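Local coordinates for protein glutathione S-transferase domain (Burkholderia graminis, PDB 4MF5) that probably transfers glutathione onto other substrates as a glutathione S-transferase of the Ure2p-like group, and binds glutathione, at residues A[52-55]-A[56-60]; A[156-159]-A[160-164]. All blocks are in the same frame, centred on the assembly; numbering follows the deposited sequence.

Contact 1 (A[52-55]-A[56-60]). With GSH (glutathione), chain D.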
ATOM      1  N   ASN A  52      -4.378  -1.505 -11.800  1.00  8.72           N
ATOM      2  CA  ASN A  52      -5.036  -1.611 -10.506  1.00  8.71           C
ATOM      3  C   ASN A  52      -6.416  -2.241 -10.636  1.00  8.56           C
ATOM      4  O   ASN A  52      -6.830  -2.985  -9.746  1.00  9.50           O
ATOM      5  CB  ASN A  52      -5.136  -0.268  -9.812  1.00  8.88           C
ATOM      6  CG  ASN A  52      -3.779   0.272  -9.406  1.00  8.98           C
ATOM      7  OD1 ASN A  52      -2.849  -0.501  -9.156  1.00  8.86           O
ATOM      8  ND2 ASN A  52      -3.667   1.588  -9.270  1.00 11.37           N
ATOM      9  N   GLY A  53      -7.142  -1.945 -11.711  1.00  8.07           N
ATOM     10  CA  GLY A  53      -8.438  -2.535 -11.922  1.00  8.15           C
ATOM     11  C   GLY A  53      -8.382  -4.026 -12.169  1.00  8.08           C
ATOM     12  O   GLY A  53      -9.176  -4.799 -11.612  1.00  8.39           O
ATOM     13  N   VAL A  54      -7.452  -4.459 -13.009  1.00  7.69           N
ATOM     14  CA  VAL A  54      -7.394  -5.866 -13.342  1.00  7.85           C
ATOM     15  C   VAL A  54      -6.923  -6.715 -12.186  1.00  7.72           C
ATOM     16  O   VAL A  54      -7.206  -7.908 -12.156  1.00  7.84           O
ATOM     17  CB  VAL A  54      -6.570  -6.170 -14.617  1.00  8.33           C
ATOM     18  CG1 VAL A  54      -7.138  -5.411 -15.805  1.00  9.53           C
ATOM     19  CG2 VAL A  54      -5.087  -5.925 -14.415  1.00  9.08           C
ATOM     20  N   LYS A  55      -6.222  -6.173 -11.190  1.00  7.41           N
ATOM     21  CA  LYS A  55      -5.958  -6.971 -10.010  1.00  7.40           C
ATOM     22  C   LYS A  55      -7.267  -7.577  -9.514  1.00  7.72           C
ATOM     23  O   LYS A  55      -7.310  -8.754  -9.114  1.00  7.67           O
ATOM     24  CB  LYS A  55      -5.370  -6.120  -8.876  1.00  7.44           C
ATOM     25  CG  LYS A  55      -4.024  -5.476  -9.127  1.00  7.85           C
ATOM     26  CD  LYS A  55      -3.682  -4.569  -7.955  1.00  7.57           C
ATOM     27  CE  LYS A  55      -2.496  -3.653  -8.135  1.00  7.81           C
ATOM     28  NZ  LYS A  55      -2.375  -2.744  -6.978  1.00  7.77           N
ATOM     29  N   VAL A  56      -8.303  -6.743  -9.424  1.00  7.38           N
ATOM     30  CA  VAL A  56      -9.555  -7.164  -8.832  1.00  7.54           C
ATOM     31  C   VAL A  56     -10.353  -8.076  -9.756  1.00  7.62           C
ATOM     32  O   VAL A  56     -10.874  -9.085  -9.314  1.00  8.03           O
ATOM     33  CB  VAL A  56     -10.342  -5.956  -8.332  1.00  7.66           C
ATOM     34  CG1 VAL A  56     -11.707  -6.376  -7.811  1.00  7.98           C
ATOM     35  CG2 VAL A  56      -9.547  -5.247  -7.248  1.00  8.36           C
ATOM     36  N   SER A  57     -10.485  -7.723 -11.032  1.00  7.76           N
ATOM     37  CA  SER A  57     -11.192  -8.624 -11.942  1.00  7.99           C
ATOM     38  C   SER A  57     -10.460  -9.961 -12.077  1.00  8.05           C
ATOM     39  O   SER A  57     -11.125 -11.010 -12.147  1.00  8.49           O
ATOM     40  CB  SER A  57     -11.428  -7.968 -13.292  1.00  8.32           C
ATOM     41  OG  SER A  57     -10.227  -7.440 -13.792  1.00  8.92           O
ATOM     42  N   ILE A  58      -9.121  -9.963 -12.097  1.00  7.70           N
ATOM     43  CA  ILE A  58      -8.391 -11.219 -12.103  1.00  7.71           C
ATOM     44  C   ILE A  58      -8.715 -12.033 -10.851  1.00  8.09           C
ATOM     45  O   ILE A  58      -8.984 -13.226 -10.922  1.00  8.23           O
ATOM     46  CB  ILE A  58      -6.879 -11.008 -12.252  1.00  7.74           C
ATOM     47  CG1 ILE A  58      -6.568 -10.457 -13.660  1.00  8.41           C
ATOM     48  CG2 ILE A  58      -6.123 -12.289 -11.958  1.00  8.11           C
ATOM     49  CD1 ILE A  58      -5.154  -9.930 -13.819  1.00  9.00           C
ATOM     50  N   MET A  59      -8.687 -11.403  -9.681  1.00  7.73           N
ATOM     51  CA  MET A  59      -9.002 -12.119  -8.442  1.00  7.94           C
ATOM     52  C   MET A  59     -10.404 -12.742  -8.496  1.00  8.43           C
ATOM     53  O   MET A  59     -10.618 -13.889  -8.087  1.00  9.18           O
ATOM     54  CB  MET A  59      -8.876 -11.159  -7.263  1.00  8.59           C
ATOM     55  CG  MET A  59      -9.198 -11.779  -5.911  1.00  9.13           C
ATOM     56  SD  MET A  59      -8.013 -13.072  -5.477  1.00  9.86           S
ATOM     57  CE  MET A  59      -8.516 -13.342  -3.776  1.00 10.00           C
ATOM     58  N   LEU A  60     -11.372 -11.992  -8.995  1.00  8.09           N
ATOM     59  CA  LEU A  60     -12.729 -12.487  -9.133  1.00  8.60           C
ATOM     60  C   LEU A  60     -12.795 -13.663 -10.091  1.00  8.94           C
ATOM     61  O   LEU A  60     -13.474 -14.659  -9.819  1.00  9.64           O
ATOM     62  CB  LEU A  60     -13.671 -11.356  -9.560  1.00  8.05           C
ATOM     63  CG  LEU A  60     -13.875 -10.283  -8.490  1.00  8.33           C
ATOM     64  CD1 LEU A  60     -14.422  -8.998  -9.101  1.00  8.63           C
ATOM     65  CD2 LEU A  60     -14.773 -10.768  -7.363  1.00  8.73           C
TER
HETATM   66  CG1 GSH D 303      -5.926   3.211  -8.510  0.62 18.06           C
HETATM   67  CD1 GSH D 303      -6.144   3.304  -9.982  0.62 16.16           C
HETATM   68  OE1 GSH D 303      -5.878   2.395 -10.785  0.62 26.90           O
HETATM   69  N2  GSH D 303      -6.671   4.433 -10.368  0.62 32.97           N
HETATM   70  CA2 GSH D 303      -6.232   5.220 -11.496  0.62 24.50           C
HETATM   71  C2  GSH D 303      -7.420   6.059 -11.783  0.62 25.29           C
HETATM   72  O2  GSH D 303      -8.585   5.642 -11.443  0.62 18.15           O
HETATM   73  CB2 GSH D 303      -5.848   4.610 -12.818  0.62 32.98           C
HETATM   74  SG2 GSH D 303      -5.985   2.835 -12.888  0.62 33.97           S
HETATM   75  N3  GSH D 303      -7.184   7.223 -12.352  0.62 27.04           N
HETATM   76  CA3 GSH D 303      -8.237   8.201 -12.469  0.62 26.34           C
HETATM   77  C3  GSH D 303      -7.676   9.583 -12.233  0.62 27.92           C
HETATM   78  O31 GSH D 303      -6.445   9.688 -12.052  0.62 31.01           O
HETATM   79  O32 GSH D 303      -8.432  10.578 -12.224  0.62 24.90           O
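V54 and I58 meet one turn apart on helix 51-63. V54 CG2 lies 4.0 Å from I58 CD1. The helix belongs to the beta-alpha-beta unit of the thioredoxin-like N-terminal domain. Three of the backbone bonds are i to i+4. I58 N donates to V54 O over 2.8 Å, and M59 N to K55 O over 3.0 Å. G53 O takes S57 N in a nearly straight bond (167°), while V56 N reaches the same oxygen only in a weak i to i+3 bond. S57 OG sits between its backbone N and carbonyl carbon (chi1 51°). S57 OG is thereby 3.3 Å from V54 CA. Its hydrogen bonds go to the main-chain oxygens of G249 and S252. The K55 chain runs extended beyond CG and carries NZ to Q144 and S112. K55 NZ hydrogen-bonds Q144 OE1 and S112 OG, and makes a weak bond of 3.2 Å to N52 OD1. W211 NE1 also donates to N52 OD1. These two bonds would help fix the amide rotation, turning N52 ND2 toward glutathione, whose OE1 it meets in a weak bond of 2.8 Å. That geometry is doubtful, since the ligand is present only in traces and its CG1 sits too close to ND2. I93 N and Q79 NE2 also bond the ligand. V56 and S57 pack on L45 of strand 43-47. M59 reaches helices 112-123 and 203-216, and V54 lies against P210 of the latter.

Contact 2 (A[156-159]-A[160-164])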
ATOM      1  N   GLY A 156       5.913   5.295 -16.295  1.00 10.43           N
ATOM      2  CA  GLY A 156       4.992   5.349 -17.395  1.00 11.96           C
ATOM      3  C   GLY A 156       4.638   6.772 -17.784  1.00 12.24           C
ATOM      4  O   GLY A 156       4.566   7.122 -18.978  1.00 13.96           O
ATOM      5  N   PHE A 157       4.390   7.610 -16.787  1.00 11.92           N
ATOM      6  CA  PHE A 157       4.100   9.005 -17.081  1.00 12.17           C
ATOM      7  C   PHE A 157       5.272   9.664 -17.815  1.00 11.63           C
ATOM      8  O   PHE A 157       5.098  10.206 -18.895  1.00 13.61           O
ATOM      9  CB  PHE A 157       3.750   9.813 -15.830  1.00 12.84           C
ATOM     10  CG  PHE A 157       3.527  11.254 -16.160  1.00 12.74           C
ATOM     11  CD1 PHE A 157       2.415  11.632 -16.873  1.00 14.18           C
ATOM     12  CD2 PHE A 157       4.494  12.218 -15.877  1.00 11.97           C
ATOM     13  CE1 PHE A 157       2.222  12.944 -17.255  1.00 14.65           C
ATOM     14  CE2 PHE A 157       4.306  13.546 -16.253  1.00 13.03           C
ATOM     15  CZ  PHE A 157       3.172  13.899 -16.944  1.00 13.72           C
ATOM     16  N   PHE A 158       6.460   9.622 -17.227  1.00 10.57           N
ATOM     17  CA  PHE A 158       7.561  10.379 -17.803  1.00 10.70           C
ATOM     18  C   PHE A 158       8.061   9.803 -19.113  1.00 11.52           C
ATOM     19  O   PHE A 158       8.582  10.548 -19.937  1.00 14.24           O
ATOM     20  CB  PHE A 158       8.688  10.580 -16.802  1.00 11.29           C
ATOM     21  CG  PHE A 158       8.328  11.561 -15.724  1.00 10.28           C
ATOM     22  CD1 PHE A 158       8.223  12.919 -16.011  1.00 11.34           C
ATOM     23  CD2 PHE A 158       8.018  11.133 -14.436  1.00 10.29           C
ATOM     24  CE1 PHE A 158       7.849  13.819 -15.038  1.00 11.96           C
ATOM     25  CE2 PHE A 158       7.635  12.045 -13.469  1.00 11.42           C
ATOM     26  CZ  PHE A 158       7.559  13.386 -13.759  1.00 12.53           C
ATOM     27  N   HIS A 159       7.918   8.504 -19.343  1.00 11.81           N
ATOM     28  CA  HIS A 159       8.346   7.908 -20.591  1.00 12.70           C
ATOM     29  C   HIS A 159       7.297   8.036 -21.683  1.00 14.01           C
ATOM     30  O   HIS A 159       7.617   8.473 -22.792  1.00 18.43           O
ATOM     31  CB  HIS A 159       8.718   6.447 -20.398  1.00 11.85           C
ATOM     32  CG  HIS A 159       9.153   5.771 -21.650  1.00 11.68           C
ATOM     33  ND1 HIS A 159      10.127   6.290 -22.471  1.00 13.12           N
ATOM     34  CD2 HIS A 159       8.740   4.614 -22.223  1.00 12.44           C
ATOM     35  CE1 HIS A 159      10.307   5.466 -23.484  1.00 13.65           C
ATOM     36  NE2 HIS A 159       9.484   4.442 -23.354  1.00 14.15           N
ATOM     37  N   LYS A 160       6.068   7.627 -21.401  1.00 14.53           N
ATOM     38  CA  LYS A 160       5.028   7.526 -22.405  1.00 17.95           C
ATOM     39  C   LYS A 160       4.150   8.764 -22.550  1.00 17.73           C
ATOM     40  O   LYS A 160       3.865   9.189 -23.666  1.00 20.57           O
ATOM     41  CB  LYS A 160       4.121   6.337 -22.099  1.00 22.24           C
ATOM     42  CG  LYS A 160       2.978   6.223 -23.091  1.00 31.03           C
ATOM     43  CD  LYS A 160       2.665   4.799 -23.451  1.00 31.64           C
ATOM     44  CE  LYS A 160       1.660   4.710 -24.607  1.00 40.66           C
ATOM     45  NZ  LYS A 160       1.653   3.340 -25.215  1.00 44.94           N
ATOM     46  N   PHE A 161       3.701   9.327 -21.439  1.00 19.12           N
ATOM     47  CA  PHE A 161       2.667  10.369 -21.473  1.00 20.13           C
ATOM     48  C   PHE A 161       3.178  11.798 -21.448  1.00 21.29           C
ATOM     49  O   PHE A 161       2.557  12.675 -22.048  1.00 26.19           O
ATOM     50  CB  PHE A 161       1.674  10.163 -20.333  1.00 22.02           C
ATOM     51  CG  PHE A 161       0.835   8.941 -20.491  1.00 26.02           C
ATOM     52  CD1 PHE A 161      -0.303   8.963 -21.293  1.00 35.91           C
ATOM     53  CD2 PHE A 161       1.193   7.755 -19.874  1.00 35.31           C
ATOM     54  CE1 PHE A 161      -1.072   7.828 -21.453  1.00 53.35           C
ATOM     55  CE2 PHE A 161       0.423   6.615 -20.030  1.00 53.32           C
ATOM     56  CZ  PHE A 161      -0.710   6.653 -20.820  1.00 64.10           C
ATOM     57  N   ALA A 162       4.284  12.056 -20.766  1.00 19.50           N
ATOM     58  CA  ALA A 162       4.781  13.425 -20.622  1.00 19.59           C
ATOM     59  C   ALA A 162       5.132  14.002 -21.988  1.00 22.34           C
ATOM     60  O   ALA A 162       5.815  13.365 -22.795  1.00 25.73           O
ATOM     61  CB  ALA A 162       5.991  13.444 -19.732  1.00 19.38           C
ATOM     62  N   GLY A 163       4.665  15.217 -22.250  1.00 19.71           N
ATOM     63  CA  GLY A 163       4.905  15.857 -23.538  1.00 20.74           C
ATOM     64  C   GLY A 163       6.263  16.508 -23.667  1.00 20.68           C
ATOM     65  O   GLY A 163       7.131  16.398 -22.790  1.00 20.30           O
ATOM     66  N   LYS A 164       6.440  17.183 -24.798  1.00 18.14           N
ATOM     67  CA  LYS A 164       7.700  17.800 -25.143  1.00 19.46           C
ATOM     68  C   LYS A 164       8.057  18.916 -24.178  1.00 19.01           C
ATOM     69  O   LYS A 164       9.221  19.351 -24.142  1.00 21.83           O
ATOM     70  CB  LYS A 164       7.668  18.312 -26.596  1.00 18.82           C
ATOM     71  CG  LYS A 164       7.600  17.182 -27.616  1.00 21.59           C
ATOM     72  CD  LYS A 164       7.466  17.699 -29.034  1.00 24.66           C
ATOM     73  CE  LYS A 164       7.383  16.560 -30.043  1.00 32.20           C
ATOM     74  NZ  LYS A 164       7.323  17.055 -31.446  1.00 36.56           N
TER
HETATM   75  O   HOH W   1       7.393  11.253 -23.136  1.00 37.94           O
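A162 CB sits over one face of the F157 ring in a CH-pi contact, 4.2 Å from the ring centroid and offset toward CE2. This is the C-terminal end of helix 131-161, in the all-helical domain of the transferase. A162 N hydrogen-bonds F157 O, five residues back, over 2.8 Å, the i to i+5 pattern of a wider pi-type turn. A162 is the first residue to leave helical angles, and its methyl points back at the helix. F157 CG lies anti to the backbone N (chi1 177°), which swings the ring down the helix to meet A162. The same ring has CD1 3.8 Å from F161 CB. Its CD2 stands over the centre of the F158 ring, 3.6 Å above the plane. R174 of the second subunit makes a cation-pi contact with F157, and Y175 of that subunit packs on F158. Further out, the edge of the F161 ring comes near G156 O, with CD2 3.5 Å away. G156 O also accepts K160 N over 2.9 Å, and F161 N only weakly. K160 CG lies over one face of the F161 ring. K160 NZ leads away to a salt bridge with E220 and a hydrogen bond to F218 O. At the polar edge one water bridges the helix end, hydrogen-bonded to H159 O at 2.8 Å and to A162 O at 2.7 Å.

From the N terminus, contact 1 comes first, on helix 51-63 just after strand 43-47. Contact 2 follows about a hundred residues later, where helix 131-161 ends. Each joins adjacent turns of one continuous piece of chain, so neither closes a long loop. They are in series and do not nest or cross. The centres of contact 1 and contact 2 are about 25 Å apart. The nearest atoms of contact 1 and contact 2 are about 12 Å apart, without touching. Contact 1 belongs to the thioredoxin-like domain and its glutathione pocket, and through Q144 it reaches the long helix that ends at contact 2. That end lies in the helical domain, where it meets the second subunit.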